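Local coordinates for ESX-5 secretion-associated protein EspG5 (Mycobacterium marinum, PDB 6VJ5), which acts as a specific cytoplasmic chaperone for cognate PE/PPE proteins, preventing aggregation of their dimers and supporting their secretion, at residues 241-246 with 252-257; 149-154 with 280-285; 89-94 with 159-164. All blocks are in the same frame, centred on the assembly; numbering follows the deposited sequence.

Interaction 1: 241-246 with 252-257; sequences VLSLKD and IALYQQ
Ser243 faces Leu254, and Lys245 faces Ile252, as the two hydrogen-bonded pairs that tie these antiparallel strands together. In the first, Ser243 N reaches Leu254 O over 2.7 Å. In the second, Ile252 N gives its hydrogen to Lys245 O at 2.8 Å. Between these pairs the strands draw together, Leu244 CA lying 4.5 Å from Ala253 CA. Here the packing is tightest: with CG anti to the carbonyl carbon (chi1 -51°), Leu244 swings CD2 across to Ala253 CB, 3.4 Å away, and the bare methyl of alanine suits so close a neighbour. On the same face Leu242 CD1 lies 3.9 Å from Tyr255 CD2, oblique to the ring, and helix 275-286 packs over both residues. The opposite face is looser within the pair: Ser243 CB and Leu254 CB are 4.4 Å apart, while Lys245 CE crosses Leu254 CD1 at about a right angle, 3.9 Å away. The lysine's long aliphatic chain thus serves as packing while NZ forms a salt bridge with Glu222. Helix 206-217 packs on Lys245 and Ile252, and another protein's chain packs on Ser243 and Leu254. This is the ladder of a β-hairpin, strands 234-247 and 250-256, within the large antiparallel sheet.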
loop_
_atom_site.group_PDB
_atom_site.type_symbol
_atom_site.label_atom_id
_atom_site.label_comp_id
_atom_site.label_asym_id
_atom_site.label_seq_id
_atom_site.Cartn_x
_atom_site.Cartn_y
_atom_site.Cartn_z
ATOM N N VAL C 241 -25.064 16.501 -10.386
ATOM C CA VAL C 241 -23.887 17.335 -10.193
ATOM C C VAL C 241 -24.192 18.723 -10.738
ATOM O O VAL C 241 -24.845 18.859 -11.778
ATOM C CB VAL C 241 -22.643 16.747 -10.890
ATOM C CG1 VAL C 241 -21.410 17.612 -10.610
ATOM C CG2 VAL C 241 -22.405 15.312 -10.445
ATOM N N LEU C 242 -23.720 19.748 -10.036
ATOM C CA LEU C 242 -23.807 21.125 -10.500
ATOM C C LEU C 242 -22.486 21.501 -11.154
ATOM O O LEU C 242 -21.442 21.492 -10.494
ATOM C CB LEU C 242 -24.114 22.095 -9.359
ATOM C CG LEU C 242 -24.006 23.580 -9.727
ATOM C CD1 LEU C 242 -25.039 23.958 -10.781
ATOM C CD2 LEU C 242 -24.157 24.456 -8.483
ATOM N N SER C 243 -22.534 21.855 -12.434
ATOM C CA SER C 243 -21.367 22.332 -13.163
ATOM C C SER C 243 -21.573 23.795 -13.536
ATOM O O SER C 243 -22.554 24.137 -14.206
ATOM C CB SER C 243 -21.121 21.489 -14.413
ATOM O OG SER C 243 -20.047 22.021 -15.165
ATOM N N LEU C 244 -20.647 24.649 -13.108
ATOM C CA LEU C 244 -20.584 26.035 -13.539
ATOM C C LEU C 244 -19.406 26.203 -14.487
ATOM O O LEU C 244 -18.324 25.660 -14.241
ATOM C CB LEU C 244 -20.417 26.984 -12.355
ATOM C CG LEU C 244 -21.399 26.831 -11.196
ATOM C CD1 LEU C 244 -21.165 27.970 -10.208
ATOM C CD2 LEU C 244 -22.825 26.824 -11.674
ATOM N N LYS C 245 -19.616 26.963 -15.564
ATOM C CA LYS C 245 -18.579 27.190 -16.562
ATOM C C LYS C 245 -18.589 28.641 -17.015
ATOM O O LYS C 245 -19.656 29.229 -17.212
ATOM C CB LYS C 245 -18.772 26.284 -17.783
ATOM C CG LYS C 245 -18.781 24.798 -17.472
ATOM C CD LYS C 245 -19.105 23.984 -18.717
ATOM C CE LYS C 245 -19.227 22.504 -18.400
ATOM N NZ LYS C 245 -17.941 21.930 -17.918
ATOM N N ASP C 246 -17.391 29.196 -17.211
ATOM C CA ASP C 246 -17.202 30.596 -17.591
ATOM C C ASP C 246 -16.728 30.687 -19.039
ATOM O O ASP C 246 -15.545 30.479 -19.327
ATOM C CB ASP C 246 -16.186 31.279 -16.676
ATOM C CG ASP C 246 -16.739 31.588 -15.320
ATOM O OD1 ASP C 246 -17.884 31.178 -15.051
ATOM O OD2 ASP C 246 -16.036 32.250 -14.525
ATOM N N ILE C 252 -22.390 29.865 -17.097
ATOM C CA ILE C 252 -23.530 28.972 -17.264
ATOM C C ILE C 252 -23.525 27.940 -16.146
ATOM O O ILE C 252 -22.469 27.550 -15.631
ATOM C CB ILE C 252 -23.495 28.277 -18.642
ATOM C CG1 ILE C 252 -23.333 29.316 -19.753
ATOM C CG2 ILE C 252 -24.747 27.443 -18.852
ATOM C CD1 ILE C 252 -23.264 28.728 -21.151
ATOM N N ALA C 253 -24.723 27.491 -15.776
ATOM C CA ALA C 253 -24.912 26.479 -14.747
ATOM C C ALA C 253 -25.645 25.290 -15.344
ATOM O O ALA C 253 -26.678 25.460 -15.997
ATOM C CB ALA C 253 -25.704 27.034 -13.560
ATOM N N LEU C 254 -25.119 24.091 -15.104
ATOM C CA LEU C 254 -25.712 22.853 -15.586
ATOM C C LEU C 254 -25.908 21.906 -14.416
ATOM O O LEU C 254 -25.019 21.757 -13.572
ATOM C CB LEU C 254 -24.824 22.187 -16.640
ATOM C CG LEU C 254 -24.418 23.063 -17.823
ATOM C CD1 LEU C 254 -23.106 22.580 -18.411
ATOM C CD2 LEU C 254 -25.513 23.044 -18.875
ATOM N N TYR C 255 -27.064 21.254 -14.374
ATOM C CA TYR C 255 -27.307 20.287 -13.315
ATOM C C TYR C 255 -28.536 19.462 -13.648
ATOM O O TYR C 255 -29.439 19.923 -14.351
ATOM C CB TYR C 255 -27.495 20.983 -11.964
ATOM C CG TYR C 255 -28.692 21.908 -11.925
ATOM C CD1 TYR C 255 -29.952 21.425 -11.603
ATOM C CD2 TYR C 255 -28.562 23.262 -12.210
ATOM C CE1 TYR C 255 -31.046 22.261 -11.562
ATOM C CE2 TYR C 255 -29.656 24.107 -12.172
ATOM C CZ TYR C 255 -30.895 23.599 -11.847
ATOM O OH TYR C 255 -31.990 24.429 -11.808
ATOM N N GLN C 256 -28.554 18.232 -13.141
ATOM C CA GLN C 256 -29.740 17.396 -13.224
ATOM C C GLN C 256 -30.749 17.825 -12.166
ATOM O O GLN C 256 -30.389 18.358 -11.113
ATOM C CB GLN C 256 -29.381 15.924 -13.026
ATOM C CG GLN C 256 -28.838 15.246 -14.264
ATOM C CD GLN C 256 -28.248 13.883 -13.963
ATOM O OE1 GLN C 256 -28.940 12.864 -14.005
ATOM N NE2 GLN C 256 -26.962 13.858 -13.654
ATOM N N GLN C 257 -32.021 17.586 -12.454
ATOM C CA GLN C 257 -33.089 17.821 -11.495
ATOM C C GLN C 257 -33.542 16.496 -10.899
ATOM O O GLN C 257 -33.408 15.439 -11.519
ATOM C CB GLN C 257 -34.259 18.538 -12.163
ATOM C CG GLN C 257 -33.954 19.988 -12.470
ATOM C CD GLN C 257 -35.120 20.704 -13.095
ATOM O OE1 GLN C 257 -36.004 20.077 -13.677
ATOM N NE2 GLN C 257 -35.136 22.027 -12.974
#

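Interaction 2: 149-154 with 280-285; sequences SIAALV and VGVKTV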
loop_
_atom_site.group_PDB
_atom_site.type_symbol
_atom_site.label_atom_id
_atom_site.label_comp_id
_atom_site.label_asym_id
_atom_site.label_seq_id
_atom_site.Cartn_x
_atom_site.Cartn_y
_atom_site.Cartn_z
ATOM N N SER C 149 -25.799 29.135 1.900
ATOM C CA SER C 149 -24.447 29.284 2.433
ATOM C C SER C 149 -23.445 28.493 1.601
ATOM O O SER C 149 -22.350 28.986 1.300
ATOM C CB SER C 149 -24.406 28.846 3.898
ATOM O OG SER C 149 -25.093 27.621 4.090
ATOM N N ILE C 150 -23.800 27.267 1.219
ATOM C CA ILE C 150 -22.932 26.478 0.351
ATOM C C ILE C 150 -22.773 27.170 -0.998
ATOM O O ILE C 150 -21.657 27.342 -1.501
ATOM C CB ILE C 150 -23.494 25.054 0.191
ATOM C CG1 ILE C 150 -23.614 24.368 1.554
ATOM C CG2 ILE C 150 -22.607 24.223 -0.724
ATOM C CD1 ILE C 150 -24.317 23.022 1.513
ATOM N N ALA C 151 -23.891 27.585 -1.601
ATOM C CA ALA C 151 -23.827 28.267 -2.891
ATOM C C ALA C 151 -22.926 29.492 -2.820
ATOM O O ALA C 151 -22.100 29.717 -3.713
ATOM C CB ALA C 151 -25.232 28.662 -3.347
ATOM N N ALA C 152 -23.061 30.293 -1.760
ATOM C CA ALA C 152 -22.234 31.489 -1.629
ATOM C C ALA C 152 -20.757 31.130 -1.533
ATOM O O ALA C 152 -19.903 31.822 -2.101
ATOM C CB ALA C 152 -22.663 32.296 -0.404
ATOM N N LEU C 153 -20.435 30.051 -0.816
ATOM C CA LEU C 153 -19.039 29.658 -0.667
ATOM C C LEU C 153 -18.446 29.215 -1.997
ATOM O O LEU C 153 -17.284 29.514 -2.295
ATOM C CB LEU C 153 -18.913 28.544 0.369
ATOM C CG LEU C 153 -19.252 28.929 1.809
ATOM C CD1 LEU C 153 -19.248 27.682 2.689
ATOM C CD2 LEU C 153 -18.276 29.960 2.348
ATOM N N VAL C 154 -19.223 28.494 -2.808
ATOM C CA VAL C 154 -18.730 28.081 -4.118
ATOM C C VAL C 154 -18.487 29.303 -4.994
ATOM O O VAL C 154 -17.421 29.455 -5.602
ATOM C CB VAL C 154 -19.715 27.104 -4.785
ATOM C CG1 VAL C 154 -19.198 26.707 -6.164
ATOM C CG2 VAL C 154 -19.934 25.881 -3.910
ATOM N N VAL C 280 -30.348 27.334 -6.447
ATOM C CA VAL C 280 -31.262 26.247 -6.783
ATOM C C VAL C 280 -30.484 24.996 -7.162
ATOM O O VAL C 280 -30.898 23.872 -6.849
ATOM C CB VAL C 280 -32.211 26.678 -7.916
ATOM C CG1 VAL C 280 -33.044 25.493 -8.395
ATOM C CG2 VAL C 280 -33.108 27.819 -7.462
ATOM N N GLY C 281 -29.348 25.165 -7.838
ATOM C CA GLY C 281 -28.580 24.009 -8.266
ATOM C C GLY C 281 -27.933 23.282 -7.105
ATOM O O GLY C 281 -27.914 22.048 -7.067
ATOM N N VAL C 282 -27.391 24.034 -6.145
ATOM C CA VAL C 282 -26.816 23.418 -4.953
ATOM C C VAL C 282 -27.885 22.637 -4.200
ATOM O O VAL C 282 -27.681 21.483 -3.806
ATOM C CB VAL C 282 -26.164 24.489 -4.058
ATOM C CG1 VAL C 282 -25.800 23.897 -2.701
ATOM C CG2 VAL C 282 -24.947 25.084 -4.756
ATOM N N LYS C 283 -29.044 23.262 -3.989
ATOM C CA LYS C 283 -30.138 22.575 -3.315
ATOM C C LYS C 283 -30.523 21.301 -4.056
ATOM O O LYS C 283 -30.811 20.273 -3.432
ATOM C CB LYS C 283 -31.344 23.503 -3.199
ATOM C CG LYS C 283 -32.500 22.913 -2.409
ATOM C CD LYS C 283 -33.743 23.785 -2.501
ATOM C CE LYS C 283 -34.879 23.201 -1.676
ATOM N NZ LYS C 283 -34.570 23.249 -0.219
ATOM N N THR C 284 -30.538 21.351 -5.391
ATOM C CA THR C 284 -30.942 20.188 -6.174
ATOM C C THR C 284 -29.938 19.053 -6.049
ATOM O O THR C 284 -30.322 17.879 -6.113
ATOM C CB THR C 284 -31.111 20.580 -7.641
ATOM O OG1 THR C 284 -32.136 21.576 -7.757
ATOM C CG2 THR C 284 -31.485 19.372 -8.476
ATOM N N VAL C 285 -28.660 19.386 -5.885
ATOM C CA VAL C 285 -27.657 18.370 -5.596
ATOM C C VAL C 285 -27.962 17.706 -4.262
ATOM O O VAL C 285 -28.012 16.474 -4.153
ATOM C CB VAL C 285 -26.253 19.002 -5.603
ATOM C CG1 VAL C 285 -25.237 18.040 -5.016
ATOM C CG2 VAL C 285 -25.867 19.420 -7.015
#
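Val282 sets its two methyl groups against two successive residues of the helix opposite, Ile150 and Ala151. Val282 CG1 meets the branched root of the isoleucine, 3.8 Å from Ile150 CG2 and 3.9 Å from Ile150 CB, the two side chains running obliquely to one another. Val282 CG2, the other methyl, lies 3.9 Å from Ala151 CB. With chi1 at 169°, CG1 stands anti to the valine's own nitrogen and CG2 anti to its carbonyl carbon, a fork with one prong for each neighbour. Helices 147-159 and 275-286 thereby touch within the layer that covers one face of the antiparallel sheet: Val154 of the first rests on Val223 and Val225, and Val282 of the second also touches Leu242. Ala151 suits this place because its single methyl lets the backbones come close, with Ala151 CA and Val282 CA 6.1 Å apart. The β-branched valine and isoleucine present short, stiff apolar surfaces that need little ordering to interlock. On helix 275-286, Thr284 OG1 donates to Val280 O over 2.8 Å, arriving from the face of the carbonyl plane opposite to that used by Thr284 N, and both residues touch Tyr255.

Interaction 3: 89-94 with 159-164; sequences LSRGKL and ESIHHA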
loop_
_atom_site.group_PDB
_atom_site.type_symbol
_atom_site.label_atom_id
_atom_site.label_comp_id
_atom_site.label_asym_id
_atom_site.label_seq_id
_atom_site.Cartn_x
_atom_site.Cartn_y
_atom_site.Cartn_z
ATOM N N LEU C 89 -12.700 23.253 -8.479
ATOM C CA LEU C 89 -12.620 24.503 -9.218
ATOM C C LEU C 89 -11.345 24.534 -10.041
ATOM O O LEU C 89 -10.304 24.022 -9.621
ATOM C CB LEU C 89 -12.648 25.707 -8.279
ATOM C CG LEU C 89 -13.804 25.702 -7.283
ATOM C CD1 LEU C 89 -13.342 25.066 -5.978
ATOM C CD2 LEU C 89 -14.346 27.094 -7.061
ATOM N N SER C 90 -11.430 25.156 -11.212
ATOM C CA SER C 90 -10.283 25.247 -12.097
ATOM C C SER C 90 -10.176 26.646 -12.682
ATOM O O SER C 90 -11.174 27.339 -12.892
ATOM C CB SER C 90 -10.360 24.221 -13.239
ATOM O OG SER C 90 -11.568 24.363 -13.966
ATOM N N ARG C 91 -8.933 27.059 -12.902
ATOM C CA ARG C 91 -8.604 28.142 -13.819
ATOM C C ARG C 91 -8.373 27.515 -15.188
ATOM O O ARG C 91 -7.459 26.698 -15.351
ATOM C CB ARG C 91 -7.368 28.900 -13.335
ATOM C CG ARG C 91 -6.568 29.587 -14.428
ATOM C CD ARG C 91 -5.521 30.536 -13.832
ATOM N NE ARG C 91 -6.152 31.620 -13.084
ATOM C CZ ARG C 91 -6.182 31.706 -11.757
ATOM N NH1 ARG C 91 -5.595 30.782 -11.006
ATOM N NH2 ARG C 91 -6.795 32.728 -11.180
ATOM N N GLY C 92 -9.216 27.857 -16.150
ATOM C CA GLY C 92 -9.198 27.180 -17.428
ATOM C C GLY C 92 -10.102 25.962 -17.414
ATOM O O GLY C 92 -11.045 25.858 -16.623
ATOM N N LYS C 93 -9.798 25.018 -18.299
ATOM C CA LYS C 93 -10.603 23.806 -18.372
ATOM C C LYS C 93 -10.370 22.936 -17.140
ATOM O O LYS C 93 -9.236 22.754 -16.689
ATOM C CB LYS C 93 -10.286 23.017 -19.642
ATOM C CG LYS C 93 -11.126 21.755 -19.782
ATOM C CD LYS C 93 -10.891 21.048 -21.107
ATOM C CE LYS C 93 -11.617 19.704 -21.140
ATOM N NZ LYS C 93 -13.089 19.837 -20.933
ATOM N N LEU C 94 -11.459 22.415 -16.583
ATOM C CA LEU C 94 -11.388 21.543 -15.419
ATOM C C LEU C 94 -10.976 20.149 -15.874
ATOM O O LEU C 94 -11.661 19.527 -16.694
ATOM C CB LEU C 94 -12.734 21.514 -14.700
ATOM C CG LEU C 94 -12.843 20.602 -13.477
ATOM C CD1 LEU C 94 -11.762 20.936 -12.462
ATOM C CD2 LEU C 94 -14.227 20.729 -12.856
ATOM N N GLU C 159 -15.339 33.207 -8.135
ATOM C CA GLU C 159 -14.968 34.584 -8.448
ATOM C C GLU C 159 -13.514 34.869 -8.090
ATOM O O GLU C 159 -12.865 35.695 -8.741
ATOM C CB GLU C 159 -15.889 35.563 -7.715
ATOM C CG GLU C 159 -17.371 35.451 -8.076
ATOM C CD GLU C 159 -17.723 36.136 -9.387
ATOM O OE1 GLU C 159 -16.798 36.530 -10.119
ATOM O OE2 GLU C 159 -18.930 36.285 -9.684
ATOM N N SER C 160 -12.978 34.202 -7.065
ATOM C CA SER C 160 -11.575 34.403 -6.721
ATOM C C SER C 160 -10.630 33.923 -7.813
ATOM O O SER C 160 -9.446 34.271 -7.776
ATOM C CB SER C 160 -11.231 33.695 -5.407
ATOM O OG SER C 160 -11.118 32.295 -5.587
ATOM N N ILE C 161 -11.116 33.140 -8.768
ATOM C CA ILE C 161 -10.331 32.697 -9.906
ATOM C C ILE C 161 -10.561 33.588 -11.117
ATOM O O ILE C 161 -9.613 34.008 -11.775
ATOM C CB ILE C 161 -10.654 31.222 -10.233
ATOM C CG1 ILE C 161 -10.252 30.313 -9.072
ATOM C CG2 ILE C 161 -9.955 30.799 -11.515
ATOM C CD1 ILE C 161 -10.805 28.911 -9.185
ATOM N N HIS C 162 -11.823 33.896 -11.411
ATOM C CA HIS C 162 -12.178 34.613 -12.628
ATOM C C HIS C 162 -13.572 35.189 -12.451
ATOM O O HIS C 162 -14.498 34.468 -12.065
ATOM C CB HIS C 162 -12.129 33.679 -13.842
ATOM C CG HIS C 162 -12.679 34.282 -15.098
ATOM N ND1 HIS C 162 -14.013 34.210 -15.432
ATOM C CD2 HIS C 162 -12.072 34.949 -16.107
ATOM C CE1 HIS C 162 -14.208 34.817 -16.589
ATOM N NE2 HIS C 162 -13.046 35.274 -17.020
ATOM N N HIS C 163 -13.721 36.476 -12.727
ATOM C CA HIS C 163 -15.016 37.120 -12.605
ATOM C C HIS C 163 -15.807 36.936 -13.892
ATOM O O HIS C 163 -15.258 37.032 -14.993
ATOM C CB HIS C 163 -14.883 38.607 -12.298
ATOM C CG HIS C 163 -16.203 39.285 -12.117
ATOM N ND1 HIS C 163 -16.835 39.964 -13.135
ATOM C CD2 HIS C 163 -17.029 39.355 -11.047
ATOM C CE1 HIS C 163 -17.985 40.441 -12.695
ATOM N NE2 HIS C 163 -18.125 40.087 -11.430
ATOM N N ALA C 164 -17.103 36.679 -13.742
ATOM C CA ALA C 164 -17.977 36.481 -14.887
ATOM C C ALA C 164 -19.404 36.796 -14.470
ATOM O O ALA C 164 -19.783 36.603 -13.314
ATOM C CB ALA C 164 -17.878 35.050 -15.429
#
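The loop that follows helix 147-159 folds over the end of strand 83-91, where Ile161 settles against Leu89, Ser90 and Arg91. Its two branches divide the work. The longer one carries Ile161 CD1 to Leu89 CB, 3.8 Å away, where Leu89 already packs on Val118 and Val223 of the flanking strands. On the shorter branch, Ile161 CG2 lies 3.7 Å from Arg91 CB and also sits over one face of the guanidinium group, displaced toward its rim. Arg91 can offer both regions because its chain starts out extended, with CG anti to the backbone N (chi1 154°), and then folds at chi3, -63°, bringing the head back beside the isoleucine. There Arg91 NH2 makes a weak, bent hydrogen bond to Ile161 O, 3.2 Å long with an angle of 127°. Ser90 points away from the loop, and Ser90 OG donates to Gly92 O at 3.1 Å, from above the carbonyl plane. Gly92 turns the chain with backbone angles that would press a side chain against the preceding carbonyl oxygen. Since its one polar bond is poor and Arg91 is exposed, the contact probably draws most of its stability from the apolar packing that partly buries Ile161, the arginine serving chiefly as a lid of hydrocarbon and flat guanidinium.

In the fold
The three contacts gather on one region of the large antiparallel sheet: interaction 1 within it, interaction 3 at the end of a strand, interaction 2 in helices on its face. Interaction 3 closes before interaction 1 opens, interaction 1 falls between the segments of interaction 2, and those of 2 and 3 alternate. The centres of interactions 1 and 2 are about 11 Å apart, those of 1 and 3 about 14 Å, with a probable Asp246-His162 hydrogen bond between them, and those of 2 and 3 about 17 Å. Helices 147-159 and 275-286 back one face; on the other, helix 206-217 shares the hairpin with the chain of another protein, consistent with a chaperone binding its client there.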